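Local coordinates for SAP-like pentraxin (Limulus polyphemus, PDB 3FLT), which probably recognises phosphoethanolamine-bearing ligands in a calcium-dependent manner, as a lectin-like member of the pentraxin family that binds two calcium ions per subunit, at residues 19-24 with 142-147; 45-50 with 65-70; 56-61 with 80-85. One frame throughout, in Å; residues are numbered along the deposited sequence.

Contact 1: residues 19-24 with 142-147. With CA (calcium ion), chain C; CA (calcium ion), chain D; OPE (phosphoric acid mono-(2-amino-ethyl) ester), chain F.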
loop_
_atom_site.group_PDB
_atom_site.type_symbol
_atom_site.label_atom_id
_atom_site.label_comp_id
_atom_site.label_asym_id
_atom_site.label_seq_id
_atom_site.Cartn_x
_atom_site.Cartn_y
_atom_site.Cartn_z
ATOM N N PHE A 19 -60.981 1.348 -11.554
ATOM C CA PHE A 19 -60.350 0.490 -10.551
ATOM C C PHE A 19 -58.827 0.444 -10.675
ATOM O O PHE A 19 -58.277 -0.487 -11.261
ATOM C CB PHE A 19 -60.872 -0.953 -10.658
ATOM C CG PHE A 19 -62.345 -1.092 -10.427
ATOM C CD1 PHE A 19 -63.244 -0.921 -11.469
ATOM C CD2 PHE A 19 -62.836 -1.386 -9.156
ATOM C CE1 PHE A 19 -64.611 -1.040 -11.252
ATOM C CE2 PHE A 19 -64.202 -1.506 -8.927
ATOM C CZ PHE A 19 -65.089 -1.333 -9.979
ATOM N N PRO A 20 -58.123 1.441 -10.128
ATOM C CA PRO A 20 -56.663 1.400 -10.239
ATOM C C PRO A 20 -56.069 0.082 -9.702
ATOM O O PRO A 20 -56.356 -0.333 -8.583
ATOM C CB PRO A 20 -56.225 2.625 -9.438
ATOM C CG PRO A 20 -57.364 2.856 -8.489
ATOM C CD PRO A 20 -58.561 2.602 -9.339
ATOM N N HIS A 21 -55.241 -0.570 -10.510
ATOM C CA HIS A 21 -54.639 -1.832 -10.109
ATOM C C HIS A 21 -53.438 -2.196 -10.983
ATOM O O HIS A 21 -53.120 -1.509 -11.955
ATOM C CB HIS A 21 -55.670 -2.947 -10.231
ATOM C CG HIS A 21 -56.001 -3.295 -11.651
ATOM N ND1 HIS A 21 -56.819 -2.513 -12.440
ATOM C CD2 HIS A 21 -55.561 -4.299 -12.448
ATOM C CE1 HIS A 21 -56.867 -3.017 -13.660
ATOM N NE2 HIS A 21 -56.112 -4.101 -13.692
ATOM N N LEU A 22 -52.785 -3.298 -10.619
ATOM C CA LEU A 22 -51.643 -3.842 -11.357
ATOM C C LEU A 22 -51.963 -5.309 -11.631
ATOM O O LEU A 22 -52.541 -5.998 -10.783
ATOM C CB LEU A 22 -50.356 -3.783 -10.523
ATOM C CG LEU A 22 -49.775 -2.464 -9.995
ATOM C CD1 LEU A 22 -48.380 -2.743 -9.453
ATOM C CD2 LEU A 22 -49.708 -1.410 -11.097
ATOM N N ARG A 23 -51.619 -5.791 -12.817
ATOM C CA ARG A 23 -51.839 -7.201 -13.133
ATOM C C ARG A 23 -50.508 -7.751 -13.633
ATOM O O ARG A 23 -49.972 -7.261 -14.626
ATOM C CB ARG A 23 -52.900 -7.383 -14.219
ATOM C CG ARG A 23 -53.350 -8.835 -14.349
ATOM C CD ARG A 23 -54.309 -9.061 -15.505
ATOM N NE ARG A 23 -53.636 -8.948 -16.795
ATOM C CZ ARG A 23 -53.887 -7.996 -17.686
ATOM N NH1 ARG A 23 -54.803 -7.075 -17.422
ATOM N NH2 ARG A 23 -53.216 -7.955 -18.833
ATOM N N PHE A 24 -49.963 -8.749 -12.942
ATOM C CA PHE A 24 -48.688 -9.316 -13.366
ATOM C C PHE A 24 -48.833 -10.118 -14.649
ATOM O O PHE A 24 -49.711 -10.959 -14.766
ATOM C CB PHE A 24 -48.070 -10.149 -12.242
ATOM C CG PHE A 24 -47.318 -9.317 -11.230
ATOM C CD1 PHE A 24 -47.969 -8.771 -10.128
ATOM C CD2 PHE A 24 -45.970 -9.001 -11.431
ATOM C CE1 PHE A 24 -47.292 -7.915 -9.240
ATOM C CE2 PHE A 24 -45.282 -8.150 -10.553
ATOM C CZ PHE A 24 -45.943 -7.603 -9.457
ATOM N N ILE A 142 -52.773 -6.491 -7.972
ATOM C CA ILE A 142 -52.439 -5.694 -6.789
ATOM C C ILE A 142 -53.391 -4.504 -6.689
ATOM O O ILE A 142 -53.613 -3.796 -7.672
ATOM C CB ILE A 142 -50.966 -5.147 -6.845
ATOM C CG1 ILE A 142 -49.970 -6.307 -6.976
ATOM C CG2 ILE A 142 -50.655 -4.333 -5.584
ATOM C CD1 ILE A 142 -50.019 -7.302 -5.829
ATOM N N GLY A 143 -53.964 -4.300 -5.508
ATOM C CA GLY A 143 -54.860 -3.178 -5.312
ATOM C C GLY A 143 -56.344 -3.448 -5.471
ATOM O O GLY A 143 -57.160 -2.628 -5.051
ATOM N N GLN A 144 -56.702 -4.582 -6.069
ATOM C CA GLN A 144 -58.106 -4.937 -6.288
ATOM C C GLN A 144 -58.307 -6.416 -6.014
ATOM O O GLN A 144 -57.365 -7.188 -6.109
ATOM C CB GLN A 144 -58.505 -4.647 -7.730
ATOM C CG GLN A 144 -58.466 -3.192 -8.134
ATOM C CD GLN A 144 -59.446 -2.342 -7.360
ATOM O OE1 GLN A 144 -60.523 -2.802 -6.970
ATOM N NE2 GLN A 144 -59.087 -1.086 -7.147
ATOM N N GLU A 145 -59.533 -6.812 -5.683
ATOM C CA GLU A 145 -59.844 -8.220 -5.391
ATOM C C GLU A 145 -60.582 -8.849 -6.577
ATOM O O GLU A 145 -61.702 -8.454 -6.909
ATOM C CB GLU A 145 -60.701 -8.308 -4.123
ATOM C CG GLU A 145 -60.657 -9.643 -3.398
ATOM C CD GLU A 145 -61.349 -10.768 -4.152
ATOM O OE1 GLU A 145 -62.531 -10.596 -4.519
ATOM O OE2 GLU A 145 -60.715 -11.830 -4.368
ATOM N N GLN A 146 -59.952 -9.830 -7.210
ATOM C CA GLN A 146 -60.532 -10.493 -8.374
ATOM C C GLN A 146 -61.691 -11.431 -8.075
ATOM O O GLN A 146 -61.643 -12.207 -7.127
ATOM C CB GLN A 146 -59.474 -11.320 -9.105
ATOM C CG GLN A 146 -58.238 -10.576 -9.532
ATOM C CD GLN A 146 -57.166 -11.520 -10.038
ATOM O OE1 GLN A 146 -57.204 -11.977 -11.182
ATOM N NE2 GLN A 146 -56.210 -11.836 -9.174
ATOM N N ASP A 147 -62.732 -11.358 -8.896
ATOM C CA ASP A 147 -63.867 -12.264 -8.768
ATOM C C ASP A 147 -63.862 -13.017 -10.088
ATOM O O ASP A 147 -64.713 -13.852 -10.359
ATOM C CB ASP A 147 -65.185 -11.507 -8.605
ATOM C CG ASP A 147 -65.357 -10.942 -7.220
ATOM O OD1 ASP A 147 -65.046 -11.653 -6.250
ATOM O OD2 ASP A 147 -65.808 -9.789 -7.094
HETATM CA CA CA C . -62.755 -12.860 -5.429
HETATM CA CA CA D . -64.638 -9.610 -4.898
HETATM C CA OPE F . -64.243 -11.964 -1.193
HETATM C CB OPE F . -63.927 -12.046 0.310
HETATM O O1 OPE F . -65.821 -10.978 -3.484
HETATM O O2 OPE F . -64.563 -13.145 -3.789
HETATM O O3 OPE F . -67.051 -13.303 -3.516
HETATM O O4 OPE F . -65.470 -12.668 -1.500
HETATM N N OPE F . -64.101 -10.690 0.929
HETATM P P OPE F . -65.706 -12.532 -3.088
#
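The Gln144 amide meets the Phe19 ring edge-on: OE1 lies near the ring plane, 3.5 Å from Phe19 CD2, and the two planes stand 83° apart. From the other branch of the same amide, Gln144 NE2 gives a nearly straight hydrogen bond to Pro20 O (3.2 Å). The acceptor lies close to the amide plane, but the donor sits above the carbonyl plane of Pro20. A bend at chi2 (-63°) swings the Gln144 amide round to Phe19 and to this carbonyl. Nearer the backbone, Gln144 CG rests 3.5 Å from His21 CB. NE2 also has a polar partner in Thr14, so two partners, Pro20 O and Thr14, hold this buried nitrogen. The imidazole of His21 leads away, its ND1 bonding Phe19 O within the ring plane at 2.8 Å. At the other end, Ile142 CG1 touches the edge of the Phe24 ring at CE1 (3.9 Å).

Leu22 and Ile142 form an antiparallel hydrogen-bonded pair, with Ile142 N to Leu22 O at 2.9 Å and their CB atoms packed on one face. Gly143 then takes a positive phi, where any side chain would collide with the carbonyl oxygen of Ile142. Beyond this turn, Glu145 OE1 bridges both calcium ions, as does Asp147 OD1, while Gln146 O binds one of them; Asp59, Asn60, Glu154 and Glu157 contribute further ligands. In the sheet, strand 21-24 lies between strand 139-142 and strand 201-204, whose Asp204 and Val202 bond its other edge.

Contact 2: residues 45-50 with 65-70. With OPE (phosphoric acid mono-(2-amino-ethyl) ester), chain F.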
loop_
_atom_site.group_PDB
_atom_site.type_symbol
_atom_site.label_atom_id
_atom_site.label_comp_id
_atom_site.label_asym_id
_atom_site.label_seq_id
_atom_site.Cartn_x
_atom_site.Cartn_y
_atom_site.Cartn_z
ATOM N N ARG A 45 -58.597 3.239 6.767
ATOM C CA ARG A 45 -58.601 2.265 7.851
ATOM C C ARG A 45 -59.440 1.044 7.496
ATOM O O ARG A 45 -59.248 -0.036 8.052
ATOM C CB ARG A 45 -59.138 2.884 9.148
ATOM C CG ARG A 45 -58.235 3.930 9.760
ATOM C CD ARG A 45 -58.558 4.197 11.232
ATOM N NE ARG A 45 -57.415 4.841 11.887
ATOM C CZ ARG A 45 -57.292 5.055 13.200
ATOM N NH1 ARG A 45 -58.252 4.679 14.041
ATOM N NH2 ARG A 45 -56.192 5.633 13.679
ATOM N N ASN A 46 -60.362 1.208 6.560
ATOM C CA ASN A 46 -61.220 0.104 6.173
ATOM C C ASN A 46 -60.501 -0.974 5.375
ATOM O O ASN A 46 -59.514 -0.712 4.702
ATOM C CB ASN A 46 -62.441 0.624 5.397
ATOM C CG ASN A 46 -62.075 1.648 4.354
ATOM O OD1 ASN A 46 -61.725 2.782 4.678
ATOM N ND2 ASN A 46 -62.149 1.257 3.089
ATOM N N THR A 47 -61.018 -2.192 5.469
ATOM C CA THR A 47 -60.468 -3.358 4.794
ATOM C C THR A 47 -60.207 -3.157 3.315
ATOM O O THR A 47 -61.035 -2.614 2.588
ATOM C CB THR A 47 -61.409 -4.581 4.960
ATOM O OG1 THR A 47 -61.416 -4.987 6.331
ATOM C CG2 THR A 47 -60.945 -5.755 4.116
ATOM N N GLY A 48 -59.044 -3.615 2.877
ATOM C CA GLY A 48 -58.674 -3.521 1.479
ATOM C C GLY A 48 -57.815 -4.720 1.126
ATOM O O GLY A 48 -57.035 -5.198 1.954
ATOM N N TYR A 49 -57.969 -5.228 -0.090
ATOM C CA TYR A 49 -57.175 -6.371 -0.530
ATOM C C TYR A 49 -55.978 -5.874 -1.314
ATOM O O TYR A 49 -56.126 -5.100 -2.262
ATOM C CB TYR A 49 -58.016 -7.330 -1.381
ATOM C CG TYR A 49 -59.087 -8.016 -0.569
ATOM C CD1 TYR A 49 -60.385 -7.500 -0.504
ATOM C CD2 TYR A 49 -58.780 -9.130 0.208
ATOM C CE1 TYR A 49 -61.349 -8.075 0.322
ATOM C CE2 TYR A 49 -59.731 -9.710 1.034
ATOM C CZ TYR A 49 -61.009 -9.177 1.088
ATOM O OH TYR A 49 -61.929 -9.735 1.933
ATOM N N ILE A 50 -54.793 -6.320 -0.908
ATOM C CA ILE A 50 -53.554 -5.890 -1.546
ATOM C C ILE A 50 -53.076 -6.833 -2.637
ATOM O O ILE A 50 -52.935 -6.420 -3.794
ATOM C CB ILE A 50 -52.443 -5.719 -0.499
ATOM C CG1 ILE A 50 -52.926 -4.754 0.593
ATOM C CG2 ILE A 50 -51.167 -5.208 -1.168
ATOM C CD1 ILE A 50 -52.001 -4.630 1.790
ATOM N N SER A 65 -54.919 -8.925 2.957
ATOM C CA SER A 65 -55.675 -7.718 3.233
ATOM C C SER A 65 -55.289 -7.157 4.584
ATOM O O SER A 65 -54.564 -7.786 5.351
ATOM C CB SER A 65 -57.178 -8.017 3.217
ATOM O OG SER A 65 -57.530 -8.996 4.187
ATOM N N MET A 66 -55.783 -5.962 4.866
ATOM C CA MET A 66 -55.511 -5.301 6.129
ATOM C C MET A 66 -56.626 -4.303 6.429
ATOM O O MET A 66 -57.434 -3.962 5.557
ATOM C CB MET A 66 -54.186 -4.537 6.060
ATOM C CG MET A 66 -54.211 -3.397 5.046
ATOM S SD MET A 66 -52.988 -2.107 5.324
ATOM C CE MET A 66 -53.837 -1.070 6.467
ATOM N N TYR A 67 -56.655 -3.852 7.677
ATOM C CA TYR A 67 -57.591 -2.841 8.144
ATOM C C TYR A 67 -57.009 -2.338 9.456
ATOM O O TYR A 67 -56.178 -3.009 10.073
ATOM C CB TYR A 67 -59.020 -3.402 8.318
ATOM C CG TYR A 67 -59.279 -4.307 9.507
ATOM C CD1 TYR A 67 -59.500 -3.784 10.783
ATOM C CD2 TYR A 67 -59.377 -5.694 9.339
ATOM C CE1 TYR A 67 -59.821 -4.622 11.859
ATOM C CE2 TYR A 67 -59.694 -6.538 10.404
ATOM C CZ TYR A 67 -59.917 -6.001 11.658
ATOM O OH TYR A 67 -60.241 -6.848 12.699
ATOM N N VAL A 68 -57.408 -1.142 9.856
ATOM C CA VAL A 68 -56.908 -0.561 11.086
ATOM C C VAL A 68 -58.074 -0.340 12.039
ATOM O O VAL A 68 -59.102 0.214 11.650
ATOM C CB VAL A 68 -56.207 0.787 10.783
ATOM C CG1 VAL A 68 -55.512 1.320 12.027
ATOM C CG2 VAL A 68 -55.222 0.608 9.629
ATOM N N LYS A 69 -57.916 -0.793 13.279
ATOM C CA LYS A 69 -58.934 -0.631 14.317
ATOM C C LYS A 69 -59.063 0.854 14.676
ATOM O O LYS A 69 -58.282 1.685 14.215
ATOM C CB LYS A 69 -58.519 -1.395 15.575
ATOM C CG LYS A 69 -58.490 -2.894 15.439
ATOM C CD LYS A 69 -59.899 -3.463 15.348
ATOM C CE LYS A 69 -59.874 -4.990 15.317
ATOM N NZ LYS A 69 -61.240 -5.595 15.276
ATOM N N SER A 70 -60.039 1.192 15.514
ATOM C CA SER A 70 -60.213 2.591 15.908
ATOM C C SER A 70 -59.038 3.057 16.764
ATOM O O SER A 70 -58.631 4.215 16.673
ATOM C CB SER A 70 -61.521 2.812 16.678
ATOM O OG SER A 70 -61.443 2.256 17.982
HETATM C CA OPE F . -64.243 -11.964 -1.193
HETATM C CB OPE F . -63.927 -12.046 0.310
HETATM O O1 OPE F . -65.821 -10.978 -3.484
HETATM O O2 OPE F . -64.563 -13.145 -3.789
HETATM O O3 OPE F . -67.051 -13.303 -3.516
HETATM O O4 OPE F . -65.470 -12.668 -1.500
HETATM N N OPE F . -64.101 -10.690 0.929
HETATM P P OPE F . -65.706 -12.532 -3.088
#
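Arg45 crosses Val68 at a slant and reaches Ser70, touching the opposite segment along most of its length. Its CB lies near Val68 O, and CG packs 3.9 Å from Val68 CB. From CG to NE the chain is extended (chi2 -162°), which carries the guanidinium past the valine: Val68 CG1 lies over one face, offset toward the rim, while Lys69 O comes close to CD. At the tip, Arg45 NH1 donates to Ser70 O at 2.7 Å. The acceptor sits at the guanidinium edge, but the donor stands 48° out of the carbonyl plane. Lys69 O is also near NH1, at an angle too poor for a bond. In the backbone, Val68 N bonds Arg45 O (2.8 Å) at the end farthest from the hairpin turn.

Further in, Gly48 and Met66 are a hydrogen-bonded antiparallel pair, Gly48 N reaching Met66 O at 3.1 Å. Ile50 CD1 meets Met66 CG on the Met66 face of the sheet, a side turned to Trp159 and to residues of strand 33-42. Thr47 OG1 lies oblique to the Tyr67 ring, 3.5 Å from Tyr67 CB. On the other face, Ser65 CB approaches Tyr49 CD2 (3.6 Å), also obliquely, and the Ser65 hydroxyl bonds that of Tyr87. The Tyr49 hydroxyl accepts a hydrogen bond from the ligand's amino N at 2.6 Å, with Asn85 as a second donor. The pairing is the open end of the beta hairpin made by strands 48-55 and 60-68, part of the antiparallel lectin-like sandwich of pentraxins, and Tyr49 lines the phosphoethanolamine site beside the calcium ions.

Contact 3: residues 56-61 with 80-85. With CA (calcium ion), chain C; OPE (phosphoric acid mono-(2-amino-ethyl) ester), chain F.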
loop_
_atom_site.group_PDB
_atom_site.type_symbol
_atom_site.label_atom_id
_atom_site.label_comp_id
_atom_site.label_asym_id
_atom_site.label_seq_id
_atom_site.Cartn_x
_atom_site.Cartn_y
_atom_site.Cartn_z
ATOM N N SER A 56 -58.839 -20.000 -12.908
ATOM C CA SER A 56 -60.160 -20.166 -13.515
ATOM C C SER A 56 -61.163 -20.897 -12.632
ATOM O O SER A 56 -62.353 -20.581 -12.623
ATOM C CB SER A 56 -60.021 -20.901 -14.845
ATOM O OG SER A 56 -59.153 -22.015 -14.707
ATOM N N ASN A 57 -60.675 -21.872 -11.880
ATOM C CA ASN A 57 -61.537 -22.657 -11.011
ATOM C C ASN A 57 -61.727 -22.037 -9.622
ATOM O O ASN A 57 -62.657 -22.402 -8.903
ATOM C CB ASN A 57 -60.958 -24.066 -10.872
ATOM C CG ASN A 57 -59.561 -24.061 -10.261
ATOM O OD1 ASN A 57 -58.623 -23.480 -10.824
ATOM N ND2 ASN A 57 -59.418 -24.700 -9.099
ATOM N N GLN A 58 -60.855 -21.104 -9.246
ATOM C CA GLN A 58 -60.921 -20.476 -7.927
ATOM C C GLN A 58 -60.380 -19.053 -7.963
ATOM O O GLN A 58 -59.181 -18.847 -8.093
ATOM C CB GLN A 58 -60.110 -21.313 -6.931
ATOM C CG GLN A 58 -59.962 -20.714 -5.539
ATOM C CD GLN A 58 -61.289 -20.526 -4.826
ATOM O OE1 GLN A 58 -62.042 -19.587 -5.122
ATOM N NE2 GLN A 58 -61.587 -21.423 -3.881
ATOM N N ASP A 59 -61.269 -18.075 -7.835
ATOM C CA ASP A 59 -60.871 -16.674 -7.860
ATOM C C ASP A 59 -60.265 -16.220 -6.526
ATOM O O ASP A 59 -59.637 -15.163 -6.446
ATOM C CB ASP A 59 -62.082 -15.797 -8.230
ATOM C CG ASP A 59 -63.241 -15.948 -7.249
ATOM O OD1 ASP A 59 -63.751 -17.084 -7.081
ATOM O OD2 ASP A 59 -63.641 -14.927 -6.643
ATOM N N ASN A 60 -60.453 -17.016 -5.480
ATOM C CA ASN A 60 -59.912 -16.685 -4.170
ATOM C C ASN A 60 -58.854 -17.706 -3.749
ATOM O O ASN A 60 -58.964 -18.322 -2.688
ATOM C CB ASN A 60 -61.021 -16.650 -3.112
ATOM C CG ASN A 60 -61.991 -15.499 -3.307
ATOM O OD1 ASN A 60 -62.073 -14.915 -4.385
ATOM N ND2 ASN A 60 -62.750 -15.179 -2.262
ATOM N N GLN A 61 -57.835 -17.890 -4.584
ATOM C CA GLN A 61 -56.769 -18.831 -4.272
ATOM C C GLN A 61 -55.954 -18.319 -3.090
ATOM O O GLN A 61 -55.688 -19.048 -2.128
ATOM C CB GLN A 61 -55.840 -19.008 -5.480
ATOM C CG GLN A 61 -56.347 -19.966 -6.550
ATOM C CD GLN A 61 -56.118 -21.431 -6.195
ATOM O OE1 GLN A 61 -55.976 -21.792 -5.022
ATOM N NE2 GLN A 61 -56.097 -22.286 -7.212
ATOM N N VAL A 80 -57.243 -18.269 2.007
ATOM C CA VAL A 80 -56.750 -19.314 1.115
ATOM C C VAL A 80 -57.883 -20.267 0.684
ATOM O O VAL A 80 -58.707 -20.689 1.499
ATOM C CB VAL A 80 -55.612 -20.139 1.791
ATOM C CG1 VAL A 80 -55.014 -21.116 0.793
ATOM C CG2 VAL A 80 -54.530 -19.216 2.323
ATOM N N ASN A 81 -57.913 -20.598 -0.605
ATOM C CA ASN A 81 -58.922 -21.495 -1.173
ATOM C C ASN A 81 -60.324 -21.098 -0.724
ATOM O O ASN A 81 -61.115 -21.937 -0.292
ATOM C CB ASN A 81 -58.627 -22.952 -0.777
ATOM C CG ASN A 81 -59.454 -23.956 -1.566
ATOM O OD1 ASN A 81 -59.659 -23.785 -2.765
ATOM N ND2 ASN A 81 -59.916 -25.020 -0.901
ATOM N N ALA A 82 -60.615 -19.804 -0.828
ATOM C CA ALA A 82 -61.916 -19.234 -0.464
ATOM C C ALA A 82 -62.362 -19.473 0.977
ATOM O O ALA A 82 -63.552 -19.611 1.246
ATOM C CB ALA A 82 -63.001 -19.725 -1.440
ATOM N N SER A 83 -61.415 -19.535 1.905
ATOM C CA SER A 83 -61.763 -19.705 3.311
ATOM C C SER A 83 -62.220 -18.323 3.765
ATOM O O SER A 83 -62.341 -17.406 2.954
ATOM C CB SER A 83 -60.538 -20.131 4.129
ATOM O OG SER A 83 -59.555 -19.106 4.179
ATOM N N SER A 84 -62.479 -18.156 5.049
ATOM C CA SER A 84 -62.880 -16.844 5.530
ATOM C C SER A 84 -61.582 -16.091 5.782
ATOM O O SER A 84 -60.538 -16.716 6.014
ATOM C CB SER A 84 -63.652 -16.982 6.837
ATOM O OG SER A 84 -62.858 -17.658 7.801
ATOM N N ASN A 85 -61.627 -14.763 5.735
ATOM C CA ASN A 85 -60.419 -13.994 5.991
ATOM C C ASN A 85 -59.976 -14.197 7.432
ATOM O O ASN A 85 -60.739 -13.958 8.366
ATOM C CB ASN A 85 -60.653 -12.514 5.721
ATOM C CG ASN A 85 -60.825 -12.226 4.262
ATOM O OD1 ASN A 85 -59.960 -12.553 3.451
ATOM N ND2 ASN A 85 -61.946 -11.617 3.907
HETATM CA CA CA C . -62.755 -12.860 -5.429
HETATM C CA OPE F . -64.243 -11.964 -1.193
HETATM C CB OPE F . -63.927 -12.046 0.310
HETATM O O1 OPE F . -65.821 -10.978 -3.484
HETATM O O2 OPE F . -64.563 -13.145 -3.789
HETATM O O3 OPE F . -67.051 -13.303 -3.516
HETATM O O4 OPE F . -65.470 -12.668 -1.500
HETATM N N OPE F . -64.101 -10.690 0.929
HETATM P P OPE F . -65.706 -12.532 -3.088
#
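Gln58 lays its amide against Ala82, with NE2 3.3 Å from Ala82 CB. The same nitrogen gives a straight hydrogen bond to Asn81 OD1 (3.2 Å); the acceptor lies in the Gln58 amide plane, whereas the donor sits above the Asn81 carbonyl, the two amides being 86° apart. A bend at chi2 (62°) turns the Gln58 chain back, and its OE1 accepts the backbone N of Asn60 at 3.0 Å. The amide is thereby fixed at both its ends, and it bonds the backbone between the two calcium ligands Asp59 and Asn60. A leucine in its place would probably leave Asn81 OD1 and Asn60 N without these mates and the turn at 59-61 freer to shift.

Two backbone bonds join the loops: Ala82 N to Asn60 O (2.9 Å) and Asn81 N to Gln61 O (3.1 Å). Asn81 and Ala82 both have positive phi and psi, making a tight turn closed by Ser83 N to Val80 O, so that successive N-H groups face the corner.

Asn60 divides its amide: OD1 binds the calcium ion at 2.4 Å, while ND2 bonds the phosphate O2 of the ligand (3.1 Å) and Gln79 OE1. Asp59 OD2 joins the same ion, whose other protein ligands are Glu145, Gln146 and Asp147. The contact lies at the strand ends, where strand 48-55 passes into strand 60-68 and strand 73-80 turns toward strand 86-90, with His132 of another loop touching Val80 and Asn81.

All three contacts reach one antiparallel sheet and converge on the bound phosphoethanolamine. Contact 1 provides acidic ligands for both calcium ions, contact 3 adds Asp59 and Asn60 to the ion bound by Gln146 O, and contact 2 holds the ligand's amino end through Tyr49. Contacts 1 and 3, centres 15 Å apart, meet at that ion, Gln146 O lying 3.4 Å from Asp59 OD2. Centres of contacts 1 and 2 are 16 Å apart, yet Gly143 N lies 2.9 Å from Ile50 O, probably a hydrogen bond. Glu145 CG packs on Tyr49 CD1 at 3.6 Å. Contacts 2 and 3, centres 19 Å apart, share strand 60-68 and meet where Asn85 ND2 approaches Tyr49 OH at 2.7 Å.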